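Local structure of B12-binding domain-containing protein (Kitasatospora setae, 6WTE) at residues Ala18-Asp23 with Leu218-Thr223; Tyr355-Thr360 with Val394-Ala399. The protein binds cobalamin and a [4Fe-4S] cluster and acts as a radical S-adenosylmethionine-family methyltransferase, TsrM, whose catalysis is non-radical. All coordinates share one frame; numbering follows the deposited sequence.

Contact 1 (Ala18-Asp23 with Leu218-Thr223)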
ATOM      1  N   ALA A  18      10.232  -4.972  -3.873  1.00 14.95           N
ATOM      2  CA  ALA A  18      10.049  -5.488  -5.223  1.00 14.58           C
ATOM      3  C   ALA A  18       8.684  -5.070  -5.767  1.00 12.13           C
ATOM      4  O   ALA A  18       7.679  -5.132  -5.048  1.00 13.93           O
ATOM      5  CB  ALA A  18      10.170  -7.012  -5.243  1.00 13.18           C
ATOM      6  N   PRO A  19       8.615  -4.608  -7.020  1.00 13.12           N
ATOM      7  CA  PRO A  19       7.319  -4.253  -7.651  1.00 11.22           C
ATOM      8  C   PRO A  19       6.534  -5.491  -8.073  1.00 12.25           C
ATOM      9  O   PRO A  19       6.471  -5.884  -9.243  1.00 12.10           O
ATOM     10  CB  PRO A  19       7.751  -3.407  -8.850  1.00 13.65           C
ATOM     11  CG  PRO A  19       9.096  -3.955  -9.204  1.00 11.18           C
ATOM     12  CD  PRO A  19       9.759  -4.299  -7.893  1.00 12.54           C
ATOM     13  N   TYR A  20       5.913  -6.113  -7.071  1.00  9.95           N
ATOM     14  CA  TYR A  20       5.170  -7.354  -7.253  1.00  9.96           C
ATOM     15  C   TYR A  20       4.151  -7.234  -8.379  1.00 12.05           C
ATOM     16  O   TYR A  20       3.932  -8.189  -9.139  1.00 10.24           O
ATOM     17  CB  TYR A  20       4.497  -7.689  -5.919  1.00 10.29           C
ATOM     18  CG  TYR A  20       3.833  -9.035  -5.773  1.00 12.57           C
ATOM     19  CD1 TYR A  20       4.005 -10.054  -6.708  1.00 11.31           C
ATOM     20  CD2 TYR A  20       3.031  -9.288  -4.665  1.00 12.33           C
ATOM     21  CE1 TYR A  20       3.384 -11.285  -6.534  1.00 11.87           C
ATOM     22  CE2 TYR A  20       2.416 -10.509  -4.485  1.00 13.67           C
ATOM     23  CZ  TYR A  20       2.595 -11.505  -5.418  1.00 15.42           C
ATOM     24  OH  TYR A  20       1.968 -12.720  -5.223  1.00 13.58           O
ATOM     25  N   ALA A  21       3.535  -6.054  -8.512  1.00  9.92           N
ATOM     26  CA  ALA A  21       2.570  -5.814  -9.582  1.00 12.11           C
ATOM     27  C   ALA A  21       3.111  -6.247 -10.934  1.00 10.62           C
ATOM     28  O   ALA A  21       2.397  -6.866 -11.729  1.00 11.03           O
ATOM     29  CB  ALA A  21       2.201  -4.331  -9.627  1.00 10.14           C
ATOM     30  N   LEU A  22       4.380  -5.947 -11.205  1.00 10.11           N
ATOM     31  CA  LEU A  22       4.922  -6.245 -12.521  1.00 10.35           C
ATOM     32  C   LEU A  22       5.072  -7.748 -12.744  1.00 10.54           C
ATOM     33  O   LEU A  22       4.941  -8.219 -13.880  1.00 13.03           O
ATOM     34  CB  LEU A  22       6.253  -5.506 -12.716  1.00 10.90           C
ATOM     35  CG  LEU A  22       6.198  -3.970 -12.653  1.00 11.73           C
ATOM     36  CD1 LEU A  22       7.489  -3.344 -13.188  1.00 13.03           C
ATOM     37  CD2 LEU A  22       4.991  -3.412 -13.422  1.00 11.57           C
ATOM     38  N   ASP A  23       5.313  -8.526 -11.681  1.00 10.52           N
ATOM     39  CA  ASP A  23       5.339  -9.976 -11.847  1.00 12.66           C
ATOM     40  C   ASP A  23       3.952 -10.511 -12.182  1.00 12.17           C
ATOM     41  O   ASP A  23       3.816 -11.426 -13.006  1.00 11.53           O
ATOM     42  CB  ASP A  23       5.882 -10.660 -10.588  1.00 13.88           C
ATOM     43  CG  ASP A  23       7.406 -10.709 -10.540  1.00 11.93           C
ATOM     44  OD1 ASP A  23       8.073 -10.517 -11.585  1.00 16.14           O
ATOM     45  OD2 ASP A  23       7.948 -10.977  -9.444  1.00 12.18           O
ATOM     46  N   LEU A 218      11.453  -8.174   1.689  1.00 26.39           N
ATOM     47  CA  LEU A 218      10.944  -9.516   1.913  1.00 23.11           C
ATOM     48  C   LEU A 218      10.195 -10.022   0.690  1.00 21.89           C
ATOM     49  O   LEU A 218       9.667  -9.251  -0.122  1.00 21.99           O
ATOM     50  CB  LEU A 218      10.005  -9.550   3.119  1.00 23.41           C
ATOM     51  CG  LEU A 218      10.570  -9.218   4.497  1.00 21.77           C
ATOM     52  CD1 LEU A 218       9.636  -9.779   5.553  1.00 21.81           C
ATOM     53  CD2 LEU A 218      11.979  -9.764   4.660  1.00 27.68           C
ATOM     54  N   GLY A 219      10.142 -11.346   0.573  1.00 16.50           N
ATOM     55  CA  GLY A 219       9.248 -11.941  -0.399  1.00 16.60           C
ATOM     56  C   GLY A 219       7.830 -11.449  -0.179  1.00 18.34           C
ATOM     57  O   GLY A 219       7.401 -11.204   0.951  1.00 19.72           O
ATOM     58  N   SER A 220       7.116 -11.250  -1.272  1.00 15.65           N
ATOM     59  CA  SER A 220       5.723 -10.844  -1.222  1.00 10.77           C
ATOM     60  C   SER A 220       4.868 -11.970  -1.782  1.00 13.66           C
ATOM     61  O   SER A 220       5.254 -12.634  -2.747  1.00 12.39           O
ATOM     62  CB  SER A 220       5.511  -9.559  -2.025  1.00 13.31           C
ATOM     63  OG  SER A 220       6.225  -9.635  -3.251  1.00 16.18           O
ATOM     64  N   ILE A 221       3.711 -12.198  -1.175  1.00 12.31           N
ATOM     65  CA  ILE A 221       2.788 -13.198  -1.694  1.00 11.09           C
ATOM     66  C   ILE A 221       1.373 -12.675  -1.519  1.00 11.90           C
ATOM     67  O   ILE A 221       0.972 -12.300  -0.414  1.00 11.71           O
ATOM     68  CB  ILE A 221       2.954 -14.575  -1.020  1.00 11.00           C
ATOM     69  CG1 ILE A 221       1.961 -15.574  -1.620  1.00 12.39           C
ATOM     70  CG2 ILE A 221       2.802 -14.477   0.497  1.00 12.60           C
ATOM     71  CD1 ILE A 221       2.243 -15.922  -3.090  1.00 12.82           C
ATOM     72  N   LEU A 222       0.627 -12.649  -2.614  1.00 10.89           N
ATOM     73  CA  LEU A 222      -0.775 -12.274  -2.604  1.00 11.02           C
ATOM     74  C   LEU A 222      -1.619 -13.535  -2.500  1.00 10.72           C
ATOM     75  O   LEU A 222      -1.372 -14.511  -3.215  1.00 12.09           O
ATOM     76  CB  LEU A 222      -1.120 -11.514  -3.884  1.00 10.55           C
ATOM     77  CG  LEU A 222      -2.591 -11.151  -4.053  1.00 10.05           C
ATOM     78  CD1 LEU A 222      -2.986 -10.123  -3.009  1.00 11.88           C
ATOM     79  CD2 LEU A 222      -2.828 -10.623  -5.467  1.00 10.07           C
ATOM     80  N   THR A 223      -2.607 -13.526  -1.606  1.00 10.86           N
ATOM     81  CA  THR A 223      -3.534 -14.649  -1.533  1.00 11.29           C
ATOM     82  C   THR A 223      -4.939 -14.298  -1.996  1.00 11.96           C
ATOM     83  O   THR A 223      -5.660 -15.178  -2.478  1.00 12.15           O
ATOM     84  CB  THR A 223      -3.587 -15.225  -0.104  1.00 12.61           C
ATOM     85  OG1 THR A 223      -4.574 -14.544   0.685  1.00 14.04           O
ATOM     86  CG2 THR A 223      -2.221 -15.111   0.577  1.00 12.56           C
TER
HETATM   87  O   HOH W   1       7.398  -7.010  -2.928  1.00 16.22           O
HETATM   88  O   HOH W   2      10.366  -6.962  -1.747  1.00 17.04           O
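Tyr20, in the first turn of helix 20-31, reaches across to Ser220 and Ile221 of strand 219-221 and to Leu222 just after it. Its CG lies anti to the backbone N (chi1 -171°), which sends the ring away from its own helix and over to the strand. Starting at the root, CB packs against Ser220 OG, and the hydroxyl then rides over one face of the ring, 3.5 Å from both CG and CD2 of Tyr20 and a little farther from CD1. Ser220 CB follows close to the same CD2. Farther out, CE2 of Tyr20 lies 3.7 Å from CB of Leu222, and the two side chains cross at about a right angle. CZ comes next, near Leu222 N and Ser220 O, the latter above the ring plane toward its rim. At the tip, the backbone N of Leu222 comes in at the ring edge, in its plane, and donates to Tyr20 OH at 2.9 Å with an N-H...O angle of 160°. That oxygen is also hydrogen-bonded to Glu255 of helix 249-261, so two partners grip the hydroxyl and fix the position of the ring's end. CD1 of Ile221 closes in on the same oxygen at 3.9 Å.

Nearer the start of both segments the backbones stay apart and water fills in. One molecule donates to Ala18 O and lies 2.9 Å from Ser220 OG, so the serine hydroxyl donates to this water. A second accepts from Ala18 N and donates to Leu218 O.

Tyr20, Ala21, Leu218 and Ser220 all line the cobalamin pocket, which lies between the Rossmann-like B12-binding domain and the TIM-barrel-type radical SAM core, as in cobalamin-dependent radical SAM enzymes.

Contact 2 (Tyr355-Thr360 with Val394-Ala399). With EDO (1,2-ethanediol), chain M.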
ATOM      1  N   TYR A 355     -14.786  -5.474  16.002  1.00 12.20           N
ATOM      2  CA  TYR A 355     -13.923  -6.038  17.029  1.00 13.68           C
ATOM      3  C   TYR A 355     -13.999  -5.194  18.292  1.00 16.44           C
ATOM      4  O   TYR A 355     -14.554  -4.089  18.310  1.00 15.34           O
ATOM      5  CB  TYR A 355     -12.467  -6.179  16.557  1.00 12.37           C
ATOM      6  CG  TYR A 355     -11.768  -4.898  16.146  1.00 12.90           C
ATOM      7  CD1 TYR A 355     -11.187  -4.059  17.087  1.00 10.82           C
ATOM      8  CD2 TYR A 355     -11.654  -4.553  14.806  1.00 11.74           C
ATOM      9  CE1 TYR A 355     -10.530  -2.899  16.705  1.00 11.38           C
ATOM     10  CE2 TYR A 355     -11.002  -3.399  14.415  1.00 14.81           C
ATOM     11  CZ  TYR A 355     -10.445  -2.573  15.366  1.00 11.68           C
ATOM     12  OH  TYR A 355      -9.789  -1.429  14.968  1.00 12.87           O
ATOM     13  N   THR A 356     -13.458  -5.765  19.361  1.00 13.24           N
ATOM     14  CA  THR A 356     -13.270  -5.096  20.633  1.00 12.89           C
ATOM     15  C   THR A 356     -11.805  -5.210  21.013  1.00 12.50           C
ATOM     16  O   THR A 356     -11.023  -5.907  20.361  1.00 12.34           O
ATOM     17  CB  THR A 356     -14.128  -5.721  21.738  1.00 17.95           C
ATOM     18  OG1 THR A 356     -13.628  -7.035  22.016  1.00 16.71           O
ATOM     19  CG2 THR A 356     -15.572  -5.819  21.292  1.00 19.59           C
ATOM     20  N   PHE A 357     -11.430  -4.552  22.109  1.00 14.43           N
ATOM     21  CA  PHE A 357     -10.042  -4.664  22.530  1.00 12.83           C
ATOM     22  C   PHE A 357      -9.696  -6.089  22.954  1.00 15.09           C
ATOM     23  O   PHE A 357      -8.533  -6.493  22.845  1.00 12.88           O
ATOM     24  CB  PHE A 357      -9.745  -3.681  23.659  1.00 14.10           C
ATOM     25  CG  PHE A 357      -8.289  -3.605  24.013  1.00 13.76           C
ATOM     26  CD1 PHE A 357      -7.362  -3.178  23.075  1.00 16.98           C
ATOM     27  CD2 PHE A 357      -7.847  -3.967  25.272  1.00 16.06           C
ATOM     28  CE1 PHE A 357      -6.016  -3.107  23.391  1.00 17.37           C
ATOM     29  CE2 PHE A 357      -6.500  -3.902  25.595  1.00 19.36           C
ATOM     30  CZ  PHE A 357      -5.587  -3.470  24.652  1.00 15.96           C
ATOM     31  N   GLU A 358     -10.684  -6.875  23.397  1.00 12.52           N
ATOM     32  CA  GLU A 358     -10.402  -8.263  23.763  1.00 13.96           C
ATOM     33  C   GLU A 358      -9.825  -9.040  22.595  1.00 13.76           C
ATOM     34  O   GLU A 358      -9.033  -9.965  22.801  1.00 13.85           O
ATOM     35  CB  GLU A 358     -11.668  -8.973  24.258  1.00 20.53           C
ATOM     36  CG  GLU A 358     -12.295  -8.410  25.510  1.00 15.28           C
ATOM     37  CD  GLU A 358     -13.662  -7.785  25.244  1.00 23.22           C
ATOM     38  OE1 GLU A 358     -13.848  -6.597  25.582  1.00 22.58           O
ATOM     39  OE2 GLU A 358     -14.547  -8.475  24.691  1.00 21.24           O
ATOM     40  N   ASP A 359     -10.217  -8.686  21.364  1.00 11.96           N
ATOM     41  CA  ASP A 359      -9.714  -9.387  20.190  1.00 15.95           C
ATOM     42  C   ASP A 359      -8.225  -9.139  19.996  1.00 14.30           C
ATOM     43  O   ASP A 359      -7.487 -10.054  19.618  1.00 12.42           O
ATOM     44  CB  ASP A 359     -10.502  -8.968  18.946  1.00 12.07           C
ATOM     45  CG  ASP A 359     -11.956  -9.394  19.013  1.00 15.63           C
ATOM     46  OD1 ASP A 359     -12.225 -10.578  19.293  1.00 19.21           O
ATOM     47  OD2 ASP A 359     -12.839  -8.543  18.809  1.00 16.38           O
ATOM     48  N   THR A 360      -7.764  -7.907  20.241  1.00 11.24           N
ATOM     49  CA  THR A 360      -6.331  -7.637  20.178  1.00 11.26           C
ATOM     50  C   THR A 360      -5.597  -8.323  21.327  1.00 11.40           C
ATOM     51  O   THR A 360      -4.500  -8.863  21.139  1.00 12.61           O
ATOM     52  CB  THR A 360      -6.076  -6.126  20.187  1.00 13.45           C
ATOM     53  OG1 THR A 360      -6.531  -5.549  18.950  1.00 11.94           O
ATOM     54  CG2 THR A 360      -4.591  -5.825  20.347  1.00 13.93           C
ATOM     55  N   VAL A 394      -2.676   4.767  24.514  1.00 14.50           N
ATOM     56  CA  VAL A 394      -1.268   4.469  24.779  1.00 16.96           C
ATOM     57  C   VAL A 394      -1.146   3.517  25.959  1.00 14.31           C
ATOM     58  O   VAL A 394      -0.482   2.478  25.873  1.00 15.62           O
ATOM     59  CB  VAL A 394      -0.473   5.765  25.019  1.00 16.28           C
ATOM     60  CG1 VAL A 394       0.879   5.455  25.661  1.00 16.91           C
ATOM     61  CG2 VAL A 394      -0.273   6.515  23.706  1.00 15.33           C
ATOM     62  N   ASP A 395      -1.817   3.844  27.069  1.00 16.10           N
ATOM     63  CA  ASP A 395      -1.707   3.028  28.276  1.00 15.76           C
ATOM     64  C   ASP A 395      -2.187   1.604  28.036  1.00 15.91           C
ATOM     65  O   ASP A 395      -1.539   0.640  28.464  1.00 16.55           O
ATOM     66  CB  ASP A 395      -2.500   3.667  29.418  1.00 17.99           C
ATOM     67  CG  ASP A 395      -1.827   4.907  29.970  1.00 21.09           C
ATOM     68  OD1 ASP A 395      -0.645   5.137  29.648  1.00 25.07           O
ATOM     69  OD2 ASP A 395      -2.480   5.650  30.726  1.00 23.35           O
ATOM     70  N   ALA A 396      -3.325   1.450  27.360  1.00 14.32           N
ATOM     71  CA  ALA A 396      -3.868   0.115  27.137  1.00 13.10           C
ATOM     72  C   ALA A 396      -3.024  -0.674  26.141  1.00 16.17           C
ATOM     73  O   ALA A 396      -2.744  -1.858  26.359  1.00 15.05           O
ATOM     74  CB  ALA A 396      -5.309   0.213  26.653  1.00 15.58           C
ATOM     75  N   PHE A 397      -2.612  -0.037  25.039  1.00 13.60           N
ATOM     76  CA  PHE A 397      -1.799  -0.733  24.044  1.00 12.24           C
ATOM     77  C   PHE A 397      -0.436  -1.129  24.608  1.00 15.10           C
ATOM     78  O   PHE A 397       0.034  -2.249  24.383  1.00 13.49           O
ATOM     79  CB  PHE A 397      -1.616   0.132  22.791  1.00 12.01           C
ATOM     80  CG  PHE A 397      -2.760   0.065  21.829  1.00 11.72           C
ATOM     81  CD1 PHE A 397      -4.037  -0.275  22.249  1.00 15.73           C
ATOM     82  CD2 PHE A 397      -2.555   0.334  20.479  1.00 12.65           C
ATOM     83  CE1 PHE A 397      -5.094  -0.324  21.338  1.00 16.00           C
ATOM     84  CE2 PHE A 397      -3.609   0.283  19.570  1.00 17.38           C
ATOM     85  CZ  PHE A 397      -4.875  -0.052  20.005  1.00 15.18           C
ATOM     86  N   MET A 398       0.220  -0.219  25.334  1.00 14.87           N
ATOM     87  CA  MET A 398       1.547  -0.520  25.857  1.00 14.72           C
ATOM     88  C   MET A 398       1.512  -1.676  26.850  1.00 14.47           C
ATOM     89  O   MET A 398       2.477  -2.443  26.943  1.00 15.91           O
ATOM     90  CB  MET A 398       2.151   0.731  26.501  1.00 13.88           C
ATOM     91  CG  MET A 398       2.534   1.807  25.495  1.00 13.61           C
ATOM     92  SD  MET A 398       3.818   1.239  24.357  1.00 17.82           S
ATOM     93  CE  MET A 398       5.158   1.029  25.527  1.00 17.33           C
ATOM     94  N   ALA A 399       0.404  -1.834  27.578  1.00 16.09           N
ATOM     95  CA  ALA A 399       0.287  -2.925  28.540  1.00 15.14           C
ATOM     96  C   ALA A 399       0.145  -4.287  27.873  1.00 18.63           C
ATOM     97  O   ALA A 399       0.271  -5.307  28.559  1.00 15.67           O
ATOM     98  CB  ALA A 399      -0.900  -2.672  29.478  1.00 15.94           C
TER
HETATM   99  C1  EDO M 811     -18.086  -5.215  18.615  1.00 28.15           C
HETATM  100  O1  EDO M 811     -17.539  -4.095  17.907  1.00 23.80           O
HETATM  101  C2  EDO M 811     -17.471  -6.509  18.098  1.00 28.17           C
HETATM  102  O2  EDO M 811     -18.152  -6.923  16.908  1.00 35.91           O
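Phe357 and Phe397 meet rim to rim, CE1 of Phe357 lying 3.6 Å from CE1 of Phe397. Their planes are nearly parallel, at 9°, yet the centroids are 5.8 Å apart: the rings are displaced until only their rims meet, with no overlap of faces. The far end of the Phe357 ring goes to the neighbouring residue: CZ is 3.7 Å from Ala396 O and 4.2 Å from Ala396 CB.

With chi1 at -172°, Phe357 carries its ring off the start of helix 357-369 toward helix 387-398. Outside the pair, Ile337 touches both Phe357 and Ala396, while Phe397 rests on Val376 and Ala378 of strand 373-380.

One shell back, a capping box sets the beginning of helix 357-369. Thr356 N donates to Asp359 OD2 at 2.9 Å, nearly straight at 168°, meeting the carboxylate on its anti side and somewhat out of its plane. Thr356 OG1 takes a weak capping bond from Glu358 N. Just before the cap, Tyr355 O accepts from a 1,2-ethanediol, probably picked up from the crystallisation liquor.

No hydrogen bond crosses between the segments, and the bonds of the cap lie within 355-360. The closure is van der Waals contact of two ring rims and a methyl, plus a ring carbon beside the Ala396 carbonyl oxygen, so it has little directional preference.

Contact 1 is fully buried beside the cobalamin, whereas contact 2 is only partly buried and lies away from the annotated sites; their centres are 31 Å apart and they do not touch. They share no helix or strand, but 218-223 and both segments of contact 2 belong to the radical SAM core. Contact 1 joins this core to the B12-binding domain, a helix against a strand; contact 2 stays inside the core, between two helices that pack on its sheet. The chemistry differs accordingly: a phenol hydroxyl and bridging waters bind the domains in the interior, while phenylalanine rims and an alanine meet toward the outside.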